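Local coordinates for N-carbamoylsarcosine amidase related protein (Thermoplasma acidophilum, PDB 3EEF) that is a zinc-binding member of the isochorismatase-like hydrolase family and probably hydrolyses the amide bond of N-carbamoylsarcosine, at residues A[52-58]-A[90-94]; A[7-11]-A[115-119]; A[28-32]-A[76-80]; A[45-51]-A[85-91]; A[93-97]-A[126-131]. All coordinates share one frame; numbering follows the deposited sequence.

Interaction 1: residues A[52-58]-A[90-94]; sequences HYPDDPE and KHAYS. With ZN (zinc ion), chain C.
Asp56 OD2 is gripped by three N-H groups: His91 ND1 donates from across the contact at 2.6 Å, nearly in the plane of its own ring and on the syn side of the carboxylate. His52 ND1 takes the anti lone pair of the same oxygen at 2.9 Å, and the backbone N of Tyr53 comes from above the carboxylate plane. Three donors on one buried oxygen probably favour a charged carboxylate, and they fix the rotation of both imidazoles. The His52 ring is thereby turned so that NE2 binds zinc at 2.2 Å. This is the metal site of an isochorismatase-type fold, built from the C-terminal end of strand 45-50 and the chain after it, with the loop after strand 86-90 packed alongside; Glu58 OE1, 2.0 Å from the zinc ion, is a second ligand, and Asp50 and His65 complete the set. Glu58 OE2 turns back to the other loop, where one water joins it to His91 O and another lies over a face of the Tyr93 ring. His91 CE1 sits above the centre of the Tyr53 ring, 3.4 Å from Tyr53 CE2, with the ring planes 37° apart. Tyr53 meets Tyr86 of a second subunit edge-to-face.

Interaction 2: residues A[7-11]-A[115-119]; sequences VVDMV and LIGLD
Two neighbouring parallel strands, 3-8 and 112-116, meet here at their C-terminal ends, in the middle of the six-stranded sheet of the isochorismatase-type alpha/beta fold. Two backbone hydrogen bonds make the ladder: Val8 N to Ile116 O at 2.7 Å and Leu118 N to Val8 O at 2.8 Å. Val7 and Ile116 lie side by side on one face, their CG1 atoms 4.0 Å apart, beneath helix 22-40. Gly117 faces Val8, and a side chain there would run into Val8 O; its backbone angles also suit glycine. Beyond the ladder the chains turn off the sheet. Asp9 packs its CB against Leu118 O, while Asp9 OD1 accepts from the backbone N of the zinc ligand Asp50, a second-shell link to the metal site. Met10, present as selenomethionine and at the centre of an inverse gamma turn, is bent at chi2 and chi3 (-68° and -81°), which folds its chain back over the glycine: SE rests 3.7 Å from Gly117 CA, and the Met10 side chain crosses that of Leu118 at about a right angle, SE 4.0 Å from Leu118 CG.

Interaction 3: residues A[28-32]-A[76-80]; sequences VGPAR and IDEIR
Val28 opens the contact from helix 22-40, which packs here on the loop leading to edge strand 86-90 of the alpha/beta fold. Its two methyls divide the work. CG2 meets Ile76 CD1 tip to tip at 3.6 Å, while CG1, anti to the backbone N (chi1 179°), touches Glu78 CB at the same distance, the two side chains crossing at about a right angle. Only the aliphatic part of Glu78 is used: its chain bends at chi2, and OE1 is hydrogen-bonded to His16. Ile76 in turn rests on Ile15 of helix 12-15, so Val28 joins a small apolar patch between two helices and the loop. No hydrogen bond spans the two segments; the loop holds its own shape through a 3-10 turn, with Ile79 N bonded to Ile76 O. One turn further on, Ala31 presents its CB to Ile79 CD1 at 4.5 Å, a loose approach on the buried side, where Met10 packs against both residues. Arg32 then borders the patch at the surface. Its guanidinium turns an edge near Glu78 CB, but the opposite charges do not meet, since Arg32 NH1 stays 6.8 Å from Glu78 OE2. Arg32 contributes mainly carbon: Ile79 CG2 lies 3.6 Å from Arg32 CA and 3.7 Å from Arg32 CB.

Interaction 4: residues A[45-51]-A[85-91]; sequences VVYVNDS and DYVLEKH. With ZN (zinc ion), chain C.
Lys90 leaves strand 86-90 with CG between its backbone N and carbonyl carbon (chi1 71°), runs extended to CE, and bends at chi4, which brings NZ over the carboxylate of Asp50. There Lys90 NZ makes a salt bridge to Asp50 OD1 at 2.7 Å, from 42° above the carboxylate plane, and also donates to the carbonyls of Ala92 and Tyr93. The other oxygen, Asp50 OD2, binds zinc at 2.0 Å, so one carboxylate is shared between the metal and Lys90. A methionine at Lys90 would probably leave Asp50 OD1 without its salt-bridge partner, the two carbonyls without their donor and the carboxylate freer to turn at the zinc. On the opposite face Ser51 OG donates to Glu89 OE1 at 2.8 Å, which also holds a salt bridge with Lys68. Behind them the backbones run parallel: five strand bonds lead from Tyr86 N to Val45 O up to Lys90 N to Asn49 O, and Ser51 N adds a sixth to Lys90 O. Val46, Val48 and Leu88 form an oily strip against helix 101-107, Leu88 CD2 lying 3.8 Å from Val46 CG1 and 3.9 Å from Val48 CG1. The Tyr47 ring turns an edge to Asp85 OD2, whose further partners are Ser82 and Arg39. Functional residues at the C-terminal edge of a parallel sheet are characteristic of alpha/beta enzymes; here the beta-alpha-beta unit places Asp50 in the zinc site.

Interaction 5: residues A[93-97]-A[126-131]; sequences YSGFY and HTAADA
The His126 ring receives Tyr93 over one face: Tyr93 CD2 stands 4.0 Å above its plane, in an edge-to-face pair with planes at 55°. Tyr93 CB adds an off-centre CH-pi contact to the same imidazole. The polar ends of both residues turn to a third subunit, His126 NE2 to Tyr161 and Tyr93 OH to Val160. Phe96 has Ser94 OG and Thr127 O at its edge, the latter 3.4 Å from Phe96 CE2, while Asp130 CB approaches obliquely and Ala131 CB packs beside CE2 at 4.1 Å. An alanine at Phe96 is likely to open a gap over the helix and to deprive Leu101 and Leu105 of an apolar neighbour. Two hydrogen bonds join the loop to the helix. Gly95 N points almost straight at Thr127 OG1 (3.0 Å, 169°), which is also hydrogen-bonded to Cys123 O. Ser94 OG, anti to the backbone N (chi1 176°), donates to Asp130 OD2 in a bond modelled very short, and accepts from Phe96 N at 3.0 Å. That last bond makes an ST turn in the loop after strand 86-90, whose Tyr93 lies beside the metal ligand Glu58, near a subunit interface of this isochorismatase-type protein.

How the interactions relate
From the N terminus, the chain leaves strand 3-8 through 7-11 and rejoins it at 115-119, so interaction 2 closes the longest loop and encloses interactions 1, 3 and 4. Helix 22-40 supplies 28-32, whose partner 76-80 comes after segments 45-51 and 52-58; interaction 3 therefore crosses interactions 4 and 1. Interactions 4 and 1 finish on the same stretch, sharing Lys90 and His91, and together bring Asp50, His52 and Glu58 to the zinc ion. Interaction 5 starts where interaction 1 ends, at Tyr93 and Ser94, and crosses interaction 2 to reach helix 123-133. Strand 3-8 lies between 45-50 and 112-116 and so joins the two sheet contacts, interactions 4 and 2.

Interaction 1: residues A[52-58]-A[90-94]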
# COMPACT_ATOMS: atom_id res chain seq x y z
N HIS A 52 -19.91 -0.60 -0.23
CA HIS A 52 -19.53 -0.36 -1.62
C HIS A 52 -20.16 0.87 -2.24
O HIS A 52 -21.26 1.26 -1.86
CB HIS A 52 -19.91 -1.56 -2.50
CG HIS A 52 -19.02 -2.75 -2.32
ND1 HIS A 52 -17.68 -2.76 -2.67
CD2 HIS A 52 -19.30 -4.01 -1.88
CE1 HIS A 52 -17.17 -3.95 -2.43
NE2 HIS A 52 -18.13 -4.74 -1.96
N TYR A 53 -19.40 1.49 -3.14
CA TYR A 53 -19.87 2.48 -4.06
C TYR A 53 -20.23 1.77 -5.38
O TYR A 53 -19.66 0.72 -5.72
CB TYR A 53 -18.79 3.52 -4.42
CG TYR A 53 -18.12 4.28 -3.30
CD1 TYR A 53 -18.86 4.85 -2.26
CD2 TYR A 53 -16.74 4.48 -3.31
CE1 TYR A 53 -18.21 5.57 -1.22
CE2 TYR A 53 -16.10 5.19 -2.31
CZ TYR A 53 -16.83 5.74 -1.27
OH TYR A 53 -16.14 6.42 -0.30
N PRO A 54 -21.11 2.39 -6.17
CA PRO A 54 -21.53 1.81 -7.44
C PRO A 54 -20.38 1.46 -8.36
O PRO A 54 -20.50 0.52 -9.15
CB PRO A 54 -22.37 2.92 -8.05
CG PRO A 54 -22.94 3.66 -6.84
CD PRO A 54 -21.87 3.61 -5.82
N ASP A 55 -19.27 2.18 -8.26
CA ASP A 55 -18.17 2.00 -9.20
C ASP A 55 -16.95 1.29 -8.58
O ASP A 55 -15.88 1.25 -9.21
CB ASP A 55 -17.77 3.35 -9.85
CG ASP A 55 -17.41 4.44 -8.83
OD1 ASP A 55 -17.38 4.17 -7.60
OD2 ASP A 55 -17.15 5.59 -9.29
N ASP A 56 -17.10 0.69 -7.39
CA ASP A 56 -16.06 -0.20 -6.90
C ASP A 56 -15.77 -1.29 -7.95
O ASP A 56 -16.68 -1.79 -8.61
CB ASP A 56 -16.44 -0.81 -5.55
CG ASP A 56 -16.32 0.18 -4.41
OD1 ASP A 56 -15.69 1.24 -4.59
OD2 ASP A 56 -16.85 -0.09 -3.34
N PRO A 57 -14.50 -1.68 -8.10
CA PRO A 57 -14.09 -2.63 -9.15
C PRO A 57 -14.94 -3.89 -9.20
O PRO A 57 -15.27 -4.37 -10.28
CB PRO A 57 -12.67 -3.00 -8.76
CG PRO A 57 -12.18 -1.80 -7.97
CD PRO A 57 -13.37 -1.31 -7.23
N GLU A 58 -15.29 -4.41 -8.03
CA GLU A 58 -15.98 -5.70 -8.00
C GLU A 58 -17.50 -5.64 -8.31
O GLU A 58 -18.13 -6.69 -8.43
CB GLU A 58 -15.74 -6.39 -6.66
CG GLU A 58 -16.69 -5.98 -5.60
CD GLU A 58 -16.31 -6.55 -4.26
OE1 GLU A 58 -17.17 -7.22 -3.69
OE2 GLU A 58 -15.18 -6.31 -3.78
N LYS A 90 -14.94 -1.41 4.06
CA LYS A 90 -14.02 -1.84 3.02
C LYS A 90 -14.71 -1.82 1.64
O LYS A 90 -15.93 -1.95 1.55
CB LYS A 90 -13.46 -3.22 3.35
CG LYS A 90 -14.43 -4.40 3.23
CD LYS A 90 -13.69 -5.72 3.47
CE LYS A 90 -14.57 -6.92 3.27
NZ LYS A 90 -14.66 -7.37 1.83
N HIS A 91 -13.91 -1.68 0.59
CA HIS A 91 -14.41 -1.59 -0.79
C HIS A 91 -13.92 -2.71 -1.74
O HIS A 91 -14.25 -2.68 -2.92
CB HIS A 91 -14.02 -0.22 -1.36
CG HIS A 91 -14.81 0.90 -0.76
ND1 HIS A 91 -16.00 1.34 -1.31
CD2 HIS A 91 -14.62 1.62 0.38
CE1 HIS A 91 -16.49 2.30 -0.55
NE2 HIS A 91 -15.68 2.49 0.48
N ALA A 92 -13.16 -3.67 -1.19
CA ALA A 92 -12.63 -4.82 -1.94
C ALA A 92 -12.63 -6.04 -1.04
O ALA A 92 -13.00 -5.97 0.17
CB ALA A 92 -11.19 -4.51 -2.44
N TYR A 93 -12.27 -7.18 -1.61
CA TYR A 93 -12.43 -8.46 -0.88
C TYR A 93 -11.65 -8.46 0.43
O TYR A 93 -12.21 -8.78 1.49
CB TYR A 93 -12.01 -9.64 -1.73
CG TYR A 93 -12.80 -9.84 -3.02
CD1 TYR A 93 -14.19 -9.68 -3.06
CD2 TYR A 93 -12.16 -10.27 -4.18
CE1 TYR A 93 -14.89 -9.89 -4.22
CE2 TYR A 93 -12.86 -10.48 -5.35
CZ TYR A 93 -14.22 -10.30 -5.37
OH TYR A 93 -14.88 -10.49 -6.56
N SER A 94 -10.36 -8.11 0.35
CA SER A 94 -9.51 -8.07 1.53
C SER A 94 -9.85 -6.96 2.51
O SER A 94 -9.99 -5.79 2.12
CB SER A 94 -8.04 -7.88 1.13
OG SER A 94 -7.25 -7.76 2.30
ZN ZN C . -18.17 -6.95 -1.98
O HOH W 1 -16.12 4.50 2.55
O HOH W 2 -13.91 -3.78 -5.47
O HOH W 3 -12.77 -6.89 -4.75

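Interaction 2: residues A[7-11]-A[115-119]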
# COMPACT_ATOMS: atom_id res chain seq x y z
N VAL A 7 -13.49 -9.86 12.03
CA VAL A 7 -14.81 -10.41 11.73
C VAL A 7 -15.24 -9.94 10.36
O VAL A 7 -15.64 -8.76 10.19
CB VAL A 7 -15.89 -9.97 12.75
CG1 VAL A 7 -17.15 -10.71 12.46
CG2 VAL A 7 -15.46 -10.22 14.23
N VAL A 8 -15.17 -10.84 9.37
CA VAL A 8 -15.34 -10.45 7.96
C VAL A 8 -16.80 -10.52 7.42
O VAL A 8 -17.37 -11.59 7.37
CB VAL A 8 -14.41 -11.28 7.03
CG1 VAL A 8 -14.48 -10.75 5.58
CG2 VAL A 8 -12.93 -11.29 7.58
N ASP A 9 -17.38 -9.37 7.05
CA ASP A 9 -18.66 -9.32 6.31
C ASP A 9 -19.85 -10.03 6.94
O ASP A 9 -20.72 -10.57 6.24
CB ASP A 9 -18.48 -9.82 4.85
CG ASP A 9 -17.83 -8.77 3.94
OD1 ASP A 9 -18.10 -7.55 4.10
OD2 ASP A 9 -17.04 -9.18 3.06
N MSE A 10 -19.95 -9.99 8.26
CA MSE A 10 -21.12 -10.55 8.92
C MSE A 10 -22.22 -9.50 8.85
O MSE A 10 -22.59 -8.92 9.87
CB MSE A 10 -20.81 -10.94 10.37
CG MSE A 10 -19.81 -12.09 10.52
SE MSE A 10 -20.48 -13.80 9.90
CE MSE A 10 -21.56 -14.34 11.45
N VAL A 11 -22.73 -9.26 7.64
CA VAL A 11 -23.66 -8.16 7.40
C VAL A 11 -25.00 -8.69 6.90
O VAL A 11 -25.08 -9.82 6.43
CB VAL A 11 -23.05 -7.09 6.43
CG1 VAL A 11 -21.72 -6.57 7.00
CG2 VAL A 11 -22.82 -7.68 5.02
N LEU A 115 -9.49 -15.19 12.21
CA LEU A 115 -10.43 -14.82 11.13
C LEU A 115 -11.75 -15.59 11.23
O LEU A 115 -11.76 -16.80 11.30
CB LEU A 115 -9.81 -15.13 9.76
CG LEU A 115 -8.53 -14.42 9.40
CD1 LEU A 115 -8.02 -14.89 8.03
CD2 LEU A 115 -8.76 -12.91 9.41
N ILE A 116 -12.86 -14.87 11.24
CA ILE A 116 -14.16 -15.48 11.11
C ILE A 116 -15.00 -14.65 10.13
O ILE A 116 -14.67 -13.48 9.84
CB ILE A 116 -14.85 -15.57 12.49
CG1 ILE A 116 -15.26 -14.21 13.02
CG2 ILE A 116 -13.94 -16.28 13.50
CD1 ILE A 116 -16.00 -14.29 14.37
N GLY A 117 -16.08 -15.25 9.62
CA GLY A 117 -17.07 -14.54 8.79
C GLY A 117 -17.23 -15.09 7.38
O GLY A 117 -16.96 -16.25 7.13
N LEU A 118 -17.60 -14.21 6.47
CA LEU A 118 -18.03 -14.54 5.11
C LEU A 118 -17.07 -14.03 4.05
O LEU A 118 -16.80 -12.83 3.98
CB LEU A 118 -19.41 -13.91 4.85
CG LEU A 118 -20.37 -14.31 5.94
CD1 LEU A 118 -21.73 -13.78 5.65
CD2 LEU A 118 -20.34 -15.87 6.16
N ASP A 119 -16.52 -14.92 3.22
CA ASP A 119 -16.58 -16.38 3.39
C ASP A 119 -15.23 -16.97 3.06
O ASP A 119 -14.33 -16.27 2.56
CB ASP A 119 -17.68 -17.00 2.51
CG ASP A 119 -17.64 -16.53 1.09
OD1 ASP A 119 -16.59 -16.76 0.45
OD2 ASP A 119 -18.65 -15.97 0.61

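Interaction 3: residues A[28-32]-A[76-80]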
# COMPACT_ATOMS: atom_id res chain seq x y z
N VAL A 28 -23.41 -17.72 12.70
CA VAL A 28 -23.73 -16.70 13.70
C VAL A 28 -23.48 -17.12 15.16
O VAL A 28 -22.82 -16.39 15.90
CB VAL A 28 -25.16 -16.22 13.57
CG1 VAL A 28 -25.46 -15.19 14.65
CG2 VAL A 28 -25.37 -15.63 12.19
N GLY A 29 -23.97 -18.28 15.57
CA GLY A 29 -23.72 -18.76 16.93
C GLY A 29 -22.25 -18.79 17.31
O GLY A 29 -21.82 -18.08 18.22
N PRO A 30 -21.46 -19.59 16.59
CA PRO A 30 -19.99 -19.63 16.75
C PRO A 30 -19.29 -18.27 16.71
O PRO A 30 -18.35 -18.04 17.48
CB PRO A 30 -19.54 -20.51 15.59
CG PRO A 30 -20.70 -21.49 15.43
CD PRO A 30 -21.93 -20.63 15.66
N ALA A 31 -19.74 -17.38 15.85
CA ALA A 31 -19.14 -16.05 15.74
C ALA A 31 -19.34 -15.24 17.02
O ALA A 31 -18.40 -14.64 17.54
CB ALA A 31 -19.71 -15.29 14.52
N ARG A 32 -20.57 -15.22 17.51
CA ARG A 32 -20.91 -14.58 18.78
C ARG A 32 -20.05 -15.14 19.92
O ARG A 32 -19.60 -14.39 20.78
CB ARG A 32 -22.40 -14.78 19.10
CG ARG A 32 -22.82 -14.27 20.50
CD ARG A 32 -24.35 -14.30 20.69
NE ARG A 32 -24.88 -15.67 20.63
CZ ARG A 32 -25.75 -16.15 19.73
NH1 ARG A 32 -26.27 -15.38 18.76
NH2 ARG A 32 -26.12 -17.42 19.81
N ILE A 76 -24.97 -7.62 11.40
CA ILE A 76 -26.19 -8.25 11.91
C ILE A 76 -26.32 -7.98 13.41
O ILE A 76 -25.30 -7.92 14.12
CB ILE A 76 -26.25 -9.76 11.59
CG1 ILE A 76 -25.19 -10.56 12.38
CG2 ILE A 76 -26.15 -9.98 10.09
CD1 ILE A 76 -25.23 -12.07 12.09
N ASP A 77 -27.56 -7.80 13.88
CA ASP A 77 -27.85 -7.42 15.28
C ASP A 77 -27.40 -8.47 16.26
O ASP A 77 -26.96 -8.14 17.35
CB ASP A 77 -29.35 -7.15 15.48
CG ASP A 77 -29.81 -5.89 14.79
OD1 ASP A 77 -29.00 -4.93 14.72
OD2 ASP A 77 -30.95 -5.84 14.31
N GLU A 78 -27.47 -9.72 15.85
CA GLU A 78 -27.02 -10.84 16.69
C GLU A 78 -25.63 -10.61 17.31
O GLU A 78 -25.40 -10.97 18.46
CB GLU A 78 -27.01 -12.15 15.88
CG GLU A 78 -28.41 -12.69 15.54
CD GLU A 78 -29.01 -12.08 14.29
OE1 GLU A 78 -28.71 -10.91 13.99
OE2 GLU A 78 -29.79 -12.77 13.61
N ILE A 79 -24.72 -10.01 16.54
CA ILE A 79 -23.34 -9.72 16.99
C ILE A 79 -23.02 -8.23 16.84
O ILE A 79 -21.95 -7.84 16.42
CB ILE A 79 -22.30 -10.60 16.25
CG1 ILE A 79 -22.41 -10.44 14.72
CG2 ILE A 79 -22.47 -12.07 16.64
CD1 ILE A 79 -21.31 -11.15 13.97
N ARG A 80 -24.01 -7.41 17.16
CA ARG A 80 -23.87 -5.98 17.16
C ARG A 80 -22.55 -5.60 17.79
O ARG A 80 -22.15 -6.17 18.81
CB ARG A 80 -25.01 -5.36 17.96
CG ARG A 80 -25.44 -4.00 17.49
CD ARG A 80 -26.37 -3.31 18.52
NE ARG A 80 -27.29 -4.22 19.21
CZ ARG A 80 -28.49 -4.61 18.76
NH1 ARG A 80 -28.96 -4.19 17.59
NH2 ARG A 80 -29.22 -5.45 19.50

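Interaction 4: residues A[45-51]-A[85-91]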
# COMPACT_ATOMS: atom_id res chain seq x y z
N VAL A 45 -11.13 -6.48 18.74
CA VAL A 45 -12.12 -7.06 17.83
C VAL A 45 -12.38 -6.03 16.75
O VAL A 45 -12.70 -4.88 17.05
CB VAL A 45 -13.41 -7.35 18.55
CG1 VAL A 45 -14.54 -7.66 17.53
CG2 VAL A 45 -13.19 -8.50 19.56
N VAL A 46 -12.21 -6.44 15.49
CA VAL A 46 -12.34 -5.55 14.36
C VAL A 46 -13.31 -6.10 13.31
O VAL A 46 -13.07 -7.15 12.74
CB VAL A 46 -10.97 -5.35 13.67
CG1 VAL A 46 -11.12 -4.37 12.50
CG2 VAL A 46 -9.91 -4.88 14.70
N TYR A 47 -14.38 -5.37 13.06
CA TYR A 47 -15.32 -5.73 12.03
C TYR A 47 -14.87 -5.05 10.75
O TYR A 47 -14.62 -3.85 10.75
CB TYR A 47 -16.74 -5.27 12.38
CG TYR A 47 -17.37 -5.95 13.59
CD1 TYR A 47 -18.32 -6.96 13.44
CD2 TYR A 47 -17.04 -5.56 14.88
CE1 TYR A 47 -18.91 -7.55 14.55
CE2 TYR A 47 -17.63 -6.16 16.00
CZ TYR A 47 -18.56 -7.15 15.83
OH TYR A 47 -19.14 -7.73 16.95
N VAL A 48 -14.79 -5.82 9.67
CA VAL A 48 -14.47 -5.30 8.36
C VAL A 48 -15.65 -5.65 7.42
O VAL A 48 -15.85 -6.81 7.11
CB VAL A 48 -13.09 -5.82 7.84
CG1 VAL A 48 -11.96 -5.26 8.64
CG2 VAL A 48 -13.00 -7.32 7.96
N ASN A 49 -16.39 -4.64 6.97
CA ASN A 49 -17.65 -4.79 6.22
C ASN A 49 -17.65 -4.09 4.89
O ASN A 49 -17.33 -2.90 4.79
CB ASN A 49 -18.78 -4.19 7.03
CG ASN A 49 -18.78 -4.68 8.43
OD1 ASN A 49 -18.75 -5.89 8.66
ND2 ASN A 49 -18.77 -3.77 9.39
N ASP A 50 -18.00 -4.83 3.85
CA ASP A 50 -18.28 -4.20 2.56
C ASP A 50 -19.17 -2.97 2.75
O ASP A 50 -20.14 -3.00 3.50
CB ASP A 50 -18.94 -5.19 1.60
CG ASP A 50 -17.91 -6.03 0.84
OD1 ASP A 50 -16.68 -5.79 0.98
OD2 ASP A 50 -18.33 -6.90 0.04
N SER A 51 -18.78 -1.87 2.12
CA SER A 51 -19.56 -0.63 2.17
C SER A 51 -19.36 0.04 0.80
O SER A 51 -18.71 1.08 0.70
CB SER A 51 -19.06 0.25 3.34
OG SER A 51 -19.70 1.52 3.41
N ASP A 85 -14.91 -2.22 20.25
CA ASP A 85 -14.77 -2.90 18.97
C ASP A 85 -14.52 -1.90 17.87
O ASP A 85 -15.12 -0.84 17.87
CB ASP A 85 -16.05 -3.62 18.60
CG ASP A 85 -16.42 -4.71 19.57
OD1 ASP A 85 -15.62 -5.06 20.45
OD2 ASP A 85 -17.51 -5.25 19.38
N TYR A 86 -13.66 -2.24 16.92
CA TYR A 86 -13.45 -1.42 15.74
C TYR A 86 -14.41 -1.82 14.57
O TYR A 86 -14.68 -3.00 14.36
CB TYR A 86 -11.99 -1.53 15.34
CG TYR A 86 -11.02 -1.00 16.39
CD1 TYR A 86 -10.52 0.28 16.28
CD2 TYR A 86 -10.61 -1.77 17.48
CE1 TYR A 86 -9.62 0.78 17.19
CE2 TYR A 86 -9.71 -1.27 18.42
CZ TYR A 86 -9.21 0.01 18.25
OH TYR A 86 -8.33 0.60 19.13
N VAL A 87 -14.98 -0.84 13.85
CA VAL A 87 -15.84 -1.12 12.69
C VAL A 87 -15.29 -0.36 11.47
O VAL A 87 -15.22 0.88 11.46
CB VAL A 87 -17.31 -0.73 12.93
CG1 VAL A 87 -18.19 -1.13 11.71
CG2 VAL A 87 -17.83 -1.35 14.23
N LEU A 88 -14.86 -1.14 10.46
CA LEU A 88 -14.18 -0.63 9.28
C LEU A 88 -15.07 -0.88 8.05
O LEU A 88 -15.76 -1.94 7.94
CB LEU A 88 -12.82 -1.32 9.08
CG LEU A 88 -11.56 -0.83 9.79
CD1 LEU A 88 -11.84 -0.44 11.24
CD2 LEU A 88 -10.41 -1.86 9.73
N GLU A 89 -15.08 0.12 7.16
CA GLU A 89 -15.72 -0.02 5.87
C GLU A 89 -14.65 -0.43 4.91
O GLU A 89 -13.55 0.13 4.93
CB GLU A 89 -16.34 1.31 5.42
CG GLU A 89 -17.57 1.75 6.20
CD GLU A 89 -17.95 3.18 5.88
OE1 GLU A 89 -18.18 3.47 4.70
OE2 GLU A 89 -18.00 4.03 6.79
N LYS A 90 -14.94 -1.41 4.06
CA LYS A 90 -14.02 -1.84 3.02
C LYS A 90 -14.71 -1.82 1.64
O LYS A 90 -15.93 -1.95 1.55
CB LYS A 90 -13.46 -3.22 3.35
CG LYS A 90 -14.43 -4.40 3.23
CD LYS A 90 -13.69 -5.72 3.47
CE LYS A 90 -14.57 -6.92 3.27
NZ LYS A 90 -14.66 -7.37 1.83
N HIS A 91 -13.91 -1.68 0.59
CA HIS A 91 -14.41 -1.59 -0.79
C HIS A 91 -13.92 -2.71 -1.74
O HIS A 91 -14.25 -2.68 -2.92
CB HIS A 91 -14.02 -0.22 -1.36
CG HIS A 91 -14.81 0.90 -0.76
ND1 HIS A 91 -16.00 1.34 -1.31
CD2 HIS A 91 -14.62 1.62 0.38
CE1 HIS A 91 -16.49 2.30 -0.55
NE2 HIS A 91 -15.68 2.49 0.48
ZN ZN C . -18.17 -6.95 -1.98

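Interaction 5: residues A[93-97]-A[126-131]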
# COMPACT_ATOMS: atom_id res chain seq x y z
N TYR A 93 -12.27 -7.18 -1.61
CA TYR A 93 -12.43 -8.46 -0.88
C TYR A 93 -11.65 -8.46 0.43
O TYR A 93 -12.21 -8.78 1.49
CB TYR A 93 -12.01 -9.64 -1.73
CG TYR A 93 -12.80 -9.84 -3.02
CD1 TYR A 93 -14.19 -9.68 -3.06
CD2 TYR A 93 -12.16 -10.27 -4.18
CE1 TYR A 93 -14.89 -9.89 -4.22
CE2 TYR A 93 -12.86 -10.48 -5.35
CZ TYR A 93 -14.22 -10.30 -5.37
OH TYR A 93 -14.88 -10.49 -6.56
N SER A 94 -10.36 -8.11 0.35
CA SER A 94 -9.51 -8.07 1.53
C SER A 94 -9.85 -6.96 2.51
O SER A 94 -9.99 -5.79 2.12
CB SER A 94 -8.04 -7.88 1.13
OG SER A 94 -7.25 -7.76 2.30
N GLY A 95 -9.92 -7.31 3.78
CA GLY A 95 -10.07 -6.33 4.86
C GLY A 95 -8.96 -5.31 4.99
O GLY A 95 -9.13 -4.31 5.68
N PHE A 96 -7.83 -5.55 4.32
CA PHE A 96 -6.69 -4.63 4.37
C PHE A 96 -6.68 -3.60 3.26
O PHE A 96 -6.12 -2.52 3.45
CB PHE A 96 -5.39 -5.39 4.25
CG PHE A 96 -5.06 -6.24 5.44
CD1 PHE A 96 -4.32 -5.72 6.50
CD2 PHE A 96 -5.45 -7.56 5.49
CE1 PHE A 96 -3.98 -6.52 7.63
CE2 PHE A 96 -5.13 -8.38 6.65
CZ PHE A 96 -4.40 -7.85 7.70
N TYR A 97 -7.26 -3.91 2.10
CA TYR A 97 -7.15 -3.01 0.97
C TYR A 97 -7.95 -1.72 1.14
O TYR A 97 -9.21 -1.72 1.25
CB TYR A 97 -7.53 -3.64 -0.35
CG TYR A 97 -7.02 -2.76 -1.51
CD1 TYR A 97 -7.88 -1.94 -2.24
CD2 TYR A 97 -5.67 -2.70 -1.80
CE1 TYR A 97 -7.41 -1.13 -3.25
CE2 TYR A 97 -5.20 -1.89 -2.81
CZ TYR A 97 -6.09 -1.11 -3.52
OH TYR A 97 -5.65 -0.32 -4.53
N HIS A 126 -9.04 -13.80 1.14
CA HIS A 126 -8.33 -12.64 0.63
C HIS A 126 -7.73 -11.82 1.77
O HIS A 126 -6.58 -11.40 1.71
CB HIS A 126 -9.25 -11.81 -0.27
CG HIS A 126 -9.36 -12.37 -1.65
ND1 HIS A 126 -10.18 -13.44 -1.94
CD2 HIS A 126 -8.69 -12.09 -2.79
CE1 HIS A 126 -10.03 -13.77 -3.21
NE2 HIS A 126 -9.15 -12.95 -3.76
N THR A 127 -8.51 -11.60 2.81
CA THR A 127 -7.98 -11.03 4.03
C THR A 127 -6.80 -11.85 4.57
O THR A 127 -5.80 -11.28 5.02
CB THR A 127 -9.09 -10.97 5.06
OG1 THR A 127 -10.15 -10.21 4.47
CG2 THR A 127 -8.62 -10.29 6.37
N ALA A 128 -6.90 -13.18 4.53
CA ALA A 128 -5.84 -14.10 5.01
C ALA A 128 -4.55 -13.86 4.24
O ALA A 128 -3.48 -13.71 4.83
CB ALA A 128 -6.28 -15.56 4.82
N ALA A 129 -4.67 -13.80 2.93
CA ALA A 129 -3.56 -13.55 2.02
C ALA A 129 -2.79 -12.31 2.43
O ALA A 129 -1.55 -12.33 2.57
CB ALA A 129 -4.08 -13.41 0.56
N ASP A 130 -3.52 -11.23 2.62
CA ASP A 130 -2.88 -9.96 2.98
C ASP A 130 -2.21 -9.99 4.34
O ASP A 130 -1.23 -9.28 4.55
CB ASP A 130 -3.88 -8.83 2.95
CG ASP A 130 -4.01 -8.20 1.56
OD1 ASP A 130 -3.05 -8.31 0.77
OD2 ASP A 130 -5.08 -7.60 1.28
N ALA A 131 -2.80 -10.74 5.28
CA ALA A 131 -2.26 -10.96 6.63
C ALA A 131 -0.89 -11.59 6.53
O ALA A 131 0.06 -11.14 7.16
CB ALA A 131 -3.20 -11.88 7.41